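Local coordinates for GTP-binding protein (Thermus thermophilus, PDB 2DBY) that binds GDP and probably acts as an ATPase that associates with the ribosome and its large subunit, at residues Met317-Trp329 with Lys352-Phe366. Residues are numbered along the deposited sequence; the frame is centred on the assembly and turned at random.
Sequences MERGFIRAEVIPW and KDYEVQDGDVIYVLF. With FMT (formic acid), chain D.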
loop_
_atom_site.group_PDB
_atom_site.type_symbol
_atom_site.label_atom_id
_atom_site.label_comp_id
_atom_site.label_asym_id
_atom_site.label_seq_id
_atom_site.Cartn_x
_atom_site.Cartn_y
_atom_site.Cartn_z
HETATM N N MSE A 317 -5.701 19.231 -16.401
HETATM C CA MSE A 317 -5.106 20.052 -15.359
HETATM C C MSE A 317 -3.611 19.892 -15.138
HETATM O O MSE A 317 -2.967 20.812 -14.641
HETATM C CB MSE A 317 -5.817 19.814 -14.028
HETATM C CG MSE A 317 -7.324 19.861 -14.097
HETATM SE SE MSE A 317 -8.119 19.770 -12.330
HETATM C CE MSE A 317 -9.027 21.466 -12.407
ATOM N N GLU A 318 -3.055 18.735 -15.477
ATOM C CA GLU A 318 -1.622 18.535 -15.283
ATOM C C GLU A 318 -0.819 19.447 -16.210
ATOM O O GLU A 318 0.069 20.177 -15.758
ATOM C CB GLU A 318 -1.237 17.073 -15.516
ATOM C CG GLU A 318 0.254 16.811 -15.337
ATOM C CD GLU A 318 0.568 15.348 -15.081
ATOM O OE1 GLU A 318 -0.066 14.476 -15.711
ATOM O OE2 GLU A 318 1.460 15.067 -14.253
ATOM N N ARG A 319 -1.125 19.408 -17.505
ATOM C CA ARG A 319 -0.430 20.266 -18.457
ATOM C C ARG A 319 -0.983 21.689 -18.344
ATOM O O ARG A 319 -0.223 22.659 -18.318
ATOM C CB ARG A 319 -0.586 19.722 -19.885
ATOM C CG ARG A 319 0.279 18.487 -20.150
ATOM C CD ARG A 319 0.259 18.020 -21.610
ATOM N NE ARG A 319 -0.940 17.261 -21.968
ATOM C CZ ARG A 319 -1.028 16.456 -23.027
ATOM N NH1 ARG A 319 0.013 16.301 -23.838
ATOM N NH2 ARG A 319 -2.157 15.798 -23.273
ATOM N N GLY A 320 -2.307 21.802 -18.250
ATOM C CA GLY A 320 -2.938 23.106 -18.115
ATOM C C GLY A 320 -2.767 23.707 -16.723
ATOM O O GLY A 320 -3.319 24.774 -16.420
ATOM N N PHE A 321 -1.999 23.023 -15.877
ATOM C CA PHE A 321 -1.748 23.478 -14.511
ATOM C C PHE A 321 -0.934 24.751 -14.507
ATOM O O PHE A 321 0.144 24.810 -15.097
ATOM C CB PHE A 321 -0.971 22.424 -13.706
ATOM C CG PHE A 321 -0.740 22.804 -12.259
ATOM C CD1 PHE A 321 -1.711 22.556 -11.294
ATOM C CD2 PHE A 321 0.441 23.433 -11.870
ATOM C CE1 PHE A 321 -1.507 22.932 -9.958
ATOM C CE2 PHE A 321 0.656 23.811 -10.545
ATOM C CZ PHE A 321 -0.326 23.559 -9.583
ATOM N N ILE A 322 -1.454 25.765 -13.830
ATOM C CA ILE A 322 -0.759 27.034 -13.706
ATOM C C ILE A 322 -0.370 27.164 -12.238
ATOM O O ILE A 322 0.792 27.419 -11.908
ATOM C CB ILE A 322 -1.670 28.202 -14.089
ATOM C CG1 ILE A 322 -2.320 27.927 -15.445
ATOM C CG2 ILE A 322 -0.860 29.493 -14.140
ATOM C CD1 ILE A 322 -3.284 28.988 -15.859
ATOM N N ARG A 323 -1.359 26.969 -11.367
ATOM C CA ARG A 323 -1.175 27.034 -9.916
ATOM C C ARG A 323 -2.412 26.452 -9.227
ATOM O O ARG A 323 -3.425 26.182 -9.881
ATOM C CB ARG A 323 -0.973 28.480 -9.471
ATOM C CG ARG A 323 -2.142 29.381 -9.811
ATOM C CD ARG A 323 -1.926 30.793 -9.291
ATOM N NE ARG A 323 -3.111 31.627 -9.479
ATOM C CZ ARG A 323 -3.279 32.823 -8.923
ATOM N NH1 ARG A 323 -2.336 33.331 -8.141
ATOM N NH2 ARG A 323 -4.395 33.509 -9.145
ATOM N N ALA A 324 -2.330 26.252 -7.916
ATOM C CA ALA A 324 -3.472 25.715 -7.175
ATOM C C ALA A 324 -3.575 26.248 -5.751
ATOM O O ALA A 324 -2.571 26.525 -5.108
ATOM C CB ALA A 324 -3.409 24.175 -7.148
ATOM N N GLU A 325 -4.805 26.401 -5.269
ATOM C CA GLU A 325 -5.031 26.860 -3.911
ATOM C C GLU A 325 -4.847 25.590 -3.075
ATOM O O GLU A 325 -5.357 24.524 -3.432
ATOM C CB GLU A 325 -6.459 27.379 -3.760
ATOM C CG GLU A 325 -6.849 28.511 -4.715
ATOM C CD GLU A 325 -8.361 28.665 -4.839
ATOM O OE1 GLU A 325 -9.048 28.761 -3.800
ATOM O OE2 GLU A 325 -8.868 28.688 -5.980
ATOM N N VAL A 326 -4.129 25.709 -1.967
ATOM C CA VAL A 326 -3.858 24.581 -1.092
ATOM C C VAL A 326 -3.998 24.995 0.359
ATOM O O VAL A 326 -3.544 26.069 0.754
ATOM C CB VAL A 326 -2.411 24.073 -1.272
ATOM C CG1 VAL A 326 -2.160 22.855 -0.374
ATOM C CG2 VAL A 326 -2.151 23.757 -2.730
ATOM N N ILE A 327 -4.615 24.130 1.155
ATOM C CA ILE A 327 -4.782 24.398 2.574
ATOM C C ILE A 327 -5.016 23.072 3.281
ATOM O O ILE A 327 -5.718 22.210 2.759
ATOM C CB ILE A 327 -5.992 25.363 2.828
ATOM C CG1 ILE A 327 -6.192 25.581 4.336
ATOM C CG2 ILE A 327 -7.268 24.785 2.185
ATOM C CD1 ILE A 327 -7.355 26.517 4.683
ATOM N N PRO A 328 -4.383 22.871 4.444
ATOM C CA PRO A 328 -4.525 21.649 5.245
ATOM C C PRO A 328 -6.004 21.500 5.579
ATOM O O PRO A 328 -6.670 22.480 5.915
ATOM C CB PRO A 328 -3.711 21.953 6.480
ATOM C CG PRO A 328 -2.640 22.863 5.967
ATOM C CD PRO A 328 -3.353 23.760 5.006
ATOM N N TRP A 329 -6.524 20.280 5.511
ATOM C CA TRP A 329 -7.941 20.089 5.758
ATOM C C TRP A 329 -8.399 20.647 7.098
ATOM O O TRP A 329 -9.505 21.167 7.205
ATOM C CB TRP A 329 -8.304 18.595 5.704
ATOM C CG TRP A 329 -7.806 17.853 6.909
ATOM C CD1 TRP A 329 -6.544 17.362 7.107
ATOM C CD2 TRP A 329 -8.530 17.592 8.116
ATOM N NE1 TRP A 329 -6.434 16.817 8.354
ATOM C CE2 TRP A 329 -7.640 16.945 9.000
ATOM C CE3 TRP A 329 -9.843 17.850 8.541
ATOM C CZ2 TRP A 329 -8.016 16.549 10.284
ATOM C CZ3 TRP A 329 -10.216 17.448 9.833
ATOM C CH2 TRP A 329 -9.301 16.808 10.678
ATOM N N LYS A 352 4.056 24.557 -9.594
ATOM C CA LYS A 352 4.425 23.239 -10.107
ATOM C C LYS A 352 5.499 22.492 -9.312
ATOM O O LYS A 352 5.683 21.290 -9.493
ATOM C CB LYS A 352 4.862 23.374 -11.571
ATOM C CG LYS A 352 3.930 24.280 -12.389
ATOM C CD LYS A 352 4.375 24.442 -13.832
ATOM C CE LYS A 352 3.770 25.705 -14.441
ATOM N NZ LYS A 352 2.296 25.822 -14.218
ATOM N N ASP A 353 6.186 23.196 -8.424
ATOM C CA ASP A 353 7.260 22.621 -7.607
ATOM C C ASP A 353 6.779 22.101 -6.247
ATOM O O ASP A 353 7.533 21.458 -5.511
ATOM C CB ASP A 353 8.299 23.701 -7.344
ATOM C CG ASP A 353 7.699 24.906 -6.606
ATOM O OD1 ASP A 353 6.734 25.510 -7.134
ATOM O OD2 ASP A 353 8.181 25.241 -5.500
ATOM N N TYR A 354 5.532 22.401 -5.907
ATOM C CA TYR A 354 4.977 22.003 -4.615
ATOM C C TYR A 354 4.706 20.506 -4.463
ATOM O O TYR A 354 3.995 19.923 -5.276
ATOM C CB TYR A 354 3.675 22.766 -4.365
ATOM C CG TYR A 354 3.021 22.393 -3.072
ATOM C CD1 TYR A 354 3.636 22.686 -1.853
ATOM C CD2 TYR A 354 1.796 21.720 -3.053
ATOM C CE1 TYR A 354 3.056 22.324 -0.650
ATOM C CE2 TYR A 354 1.198 21.349 -1.848
ATOM C CZ TYR A 354 1.838 21.655 -0.650
ATOM O OH TYR A 354 1.276 21.297 0.551
ATOM N N GLU A 355 5.285 19.895 -3.428
ATOM C CA GLU A 355 5.044 18.484 -3.151
ATOM C C GLU A 355 3.809 18.406 -2.248
ATOM O O GLU A 355 3.783 18.995 -1.155
ATOM C CB GLU A 355 6.259 17.849 -2.459
ATOM C CG GLU A 355 7.319 17.372 -3.455
ATOM C CD GLU A 355 8.648 17.017 -2.809
ATOM O OE1 GLU A 355 8.651 16.339 -1.760
ATOM O OE2 GLU A 355 9.695 17.413 -3.365
ATOM N N VAL A 356 2.788 17.683 -2.704
ATOM C CA VAL A 356 1.553 17.553 -1.939
ATOM C C VAL A 356 1.793 16.876 -0.600
ATOM O O VAL A 356 2.604 15.954 -0.484
ATOM C CB VAL A 356 0.494 16.766 -2.725
ATOM C CG1 VAL A 356 -0.780 16.629 -1.891
ATOM C CG2 VAL A 356 0.177 17.492 -4.028
ATOM N N GLN A 357 1.082 17.331 0.421
ATOM C CA GLN A 357 1.241 16.755 1.746
ATOM C C GLN A 357 -0.053 16.051 2.119
ATOM O O GLN A 357 -1.122 16.448 1.680
ATOM C CB GLN A 357 1.551 17.861 2.765
ATOM C CG GLN A 357 2.895 18.544 2.540
ATOM C CD GLN A 357 3.070 19.772 3.429
ATOM O OE1 GLN A 357 2.561 20.856 3.124
ATOM N NE2 GLN A 357 3.773 19.600 4.544
ATOM N N ASP A 358 0.046 15.001 2.922
ATOM C CA ASP A 358 -1.147 14.290 3.318
ATOM C C ASP A 358 -2.097 15.278 4.015
ATOM O O ASP A 358 -1.665 16.102 4.829
ATOM C CB ASP A 358 -0.785 13.162 4.273
ATOM C CG ASP A 358 -1.957 12.287 4.584
ATOM O OD1 ASP A 358 -2.675 12.559 5.571
ATOM O OD2 ASP A 358 -2.161 11.330 3.821
ATOM N N GLY A 359 -3.376 15.192 3.666
ATOM C CA GLY A 359 -4.392 16.060 4.254
ATOM C C GLY A 359 -4.629 17.375 3.530
ATOM O O GLY A 359 -5.535 18.144 3.888
ATOM N N ASP A 360 -3.822 17.660 2.519
ATOM C CA ASP A 360 -3.992 18.905 1.760
ATOM C C ASP A 360 -5.334 18.915 1.035
ATOM O O ASP A 360 -5.768 17.881 0.519
ATOM C CB ASP A 360 -2.905 19.030 0.679
ATOM C CG ASP A 360 -1.605 19.613 1.198
ATOM O OD1 ASP A 360 -1.588 20.119 2.336
ATOM O OD2 ASP A 360 -0.601 19.579 0.443
ATOM N N VAL A 361 -5.993 20.075 0.991
ATOM C CA VAL A 361 -7.225 20.201 0.228
ATOM C C VAL A 361 -6.775 21.101 -0.925
ATOM O O VAL A 361 -6.162 22.142 -0.681
ATOM C CB VAL A 361 -8.337 20.905 1.006
ATOM C CG1 VAL A 361 -9.603 20.946 0.154
ATOM C CG2 VAL A 361 -8.609 20.149 2.315
ATOM N N ILE A 362 -7.093 20.710 -2.156
ATOM C CA ILE A 362 -6.645 21.447 -3.339
ATOM C C ILE A 362 -7.750 21.879 -4.295
ATOM O O ILE A 362 -8.731 21.145 -4.514
ATOM C CB ILE A 362 -5.638 20.567 -4.154
ATOM C CG1 ILE A 362 -4.452 20.177 -3.269
ATOM C CG2 ILE A 362 -5.146 21.310 -5.380
ATOM C CD1 ILE A 362 -3.551 19.092 -3.911
ATOM N N TYR A 363 -7.600 23.087 -4.850
ATOM C CA TYR A 363 -8.532 23.572 -5.869
ATOM C C TYR A 363 -7.606 24.100 -6.982
ATOM O O TYR A 363 -6.855 25.056 -6.774
ATOM C CB TYR A 363 -9.441 24.698 -5.356
ATOM C CG TYR A 363 -10.539 25.003 -6.355
ATOM C CD1 TYR A 363 -11.607 24.127 -6.527
ATOM C CD2 TYR A 363 -10.467 26.120 -7.187
ATOM C CE1 TYR A 363 -12.579 24.352 -7.508
ATOM C CE2 TYR A 363 -11.430 26.353 -8.166
ATOM C CZ TYR A 363 -12.480 25.463 -8.318
ATOM O OH TYR A 363 -13.442 25.677 -9.278
ATOM N N VAL A 364 -7.643 23.454 -8.138
ATOM C CA VAL A 364 -6.761 23.814 -9.250
ATOM C C VAL A 364 -7.253 24.980 -10.093
ATOM O O VAL A 364 -8.400 25.002 -10.539
ATOM C CB VAL A 364 -6.539 22.614 -10.193
ATOM C CG1 VAL A 364 -5.485 22.965 -11.250
ATOM C CG2 VAL A 364 -6.110 21.384 -9.389
ATOM N N LEU A 365 -6.357 25.933 -10.318
ATOM C CA LEU A 365 -6.660 27.113 -11.123
ATOM C C LEU A 365 -6.244 26.820 -12.570
ATOM O O LEU A 365 -5.054 26.724 -12.882
ATOM C CB LEU A 365 -5.914 28.323 -10.546
ATOM C CG LEU A 365 -6.236 28.547 -9.058
ATOM C CD1 LEU A 365 -5.352 29.635 -8.461
ATOM C CD2 LEU A 365 -7.711 28.901 -8.916
ATOM N N PHE A 366 -7.249 26.655 -13.429
ATOM C CA PHE A 366 -7.076 26.327 -14.847
ATOM C C PHE A 366 -6.660 24.869 -15.026
ATOM O O PHE A 366 -7.503 24.073 -15.496
ATOM C CB PHE A 366 -6.036 27.235 -15.518
ATOM C CG PHE A 366 -6.551 28.603 -15.860
ATOM C CD1 PHE A 366 -6.407 29.660 -14.969
ATOM C CD2 PHE A 366 -7.200 28.829 -17.074
ATOM C CE1 PHE A 366 -6.899 30.927 -15.281
ATOM C CE2 PHE A 366 -7.698 30.091 -17.395
ATOM C CZ PHE A 366 -7.547 31.143 -16.496
HETATM C C FMT D . -10.370 20.733 -8.232
HETATM O O1 FMT D . -9.591 21.552 -8.667
HETATM O O2 FMT D . -11.519 20.488 -8.887
#
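With CG swung away from the backbone N (chi1 -177°), Phe321 lays its ring between Lys352 and Val364: CG of Lys352 meets the ring edge in plane, 3.6 Å from CD2 of Phe321, while CG1 of Val364 touches the other ortho carbon. Lys352 stays extended until its last bond, where a bend at chi4 (-49°) carries NZ past the ring to two backbone oxygens of the loop that leads into strand 323-328. NZ lies 3.2 Å from O of Ile322, which it meets nearly side-on, in a strongly bent bond; its approach to O of Phe321 is implausibly short, and the detail there is doubtful. That strand runs antiparallel to strand 360-365. Glu325 and Tyr363 form a hydrogen-bonded pair, N of Glu325 lying 2.9 Å from O of Tyr363, and Ile327 pairs likewise with Val361. Beyond them, N of Trp329 donates to O of Gly359, fastening the first turn of the next helix to the type II turn at Gln357-Asp360.

On one face of the sheet, Ala324 and Val326 pack with Ile362 and Val364, CB of Ala324 lying 3.8 Å from CG2 of Ile362; the methyl CE of selenomethionine Met317 reaches CB of Val364 at 3.5 Å. On the other, Glu325 runs alongside Tyr363, its carboxylate inclined 63° to the ring and OE2 of Glu325 meeting the ring edge 3.3 Å from CD2 of Tyr363. OE1 of Glu325 is engaged in a salt bridge with Lys342, which probably stabilises the buried carboxylate as an anion.

Consistent with the ubiquitin-like (beta-grasp) TGS domain of the YchF/OLA1 family, strand 323-328 is central in an antiparallel sheet, flanked by strands 348-350 and 360-365; Trp338 of helix 338-343 packs against Glu325, Ile327 and Val361, while Phe287 of strand 284-290 meets Ile362.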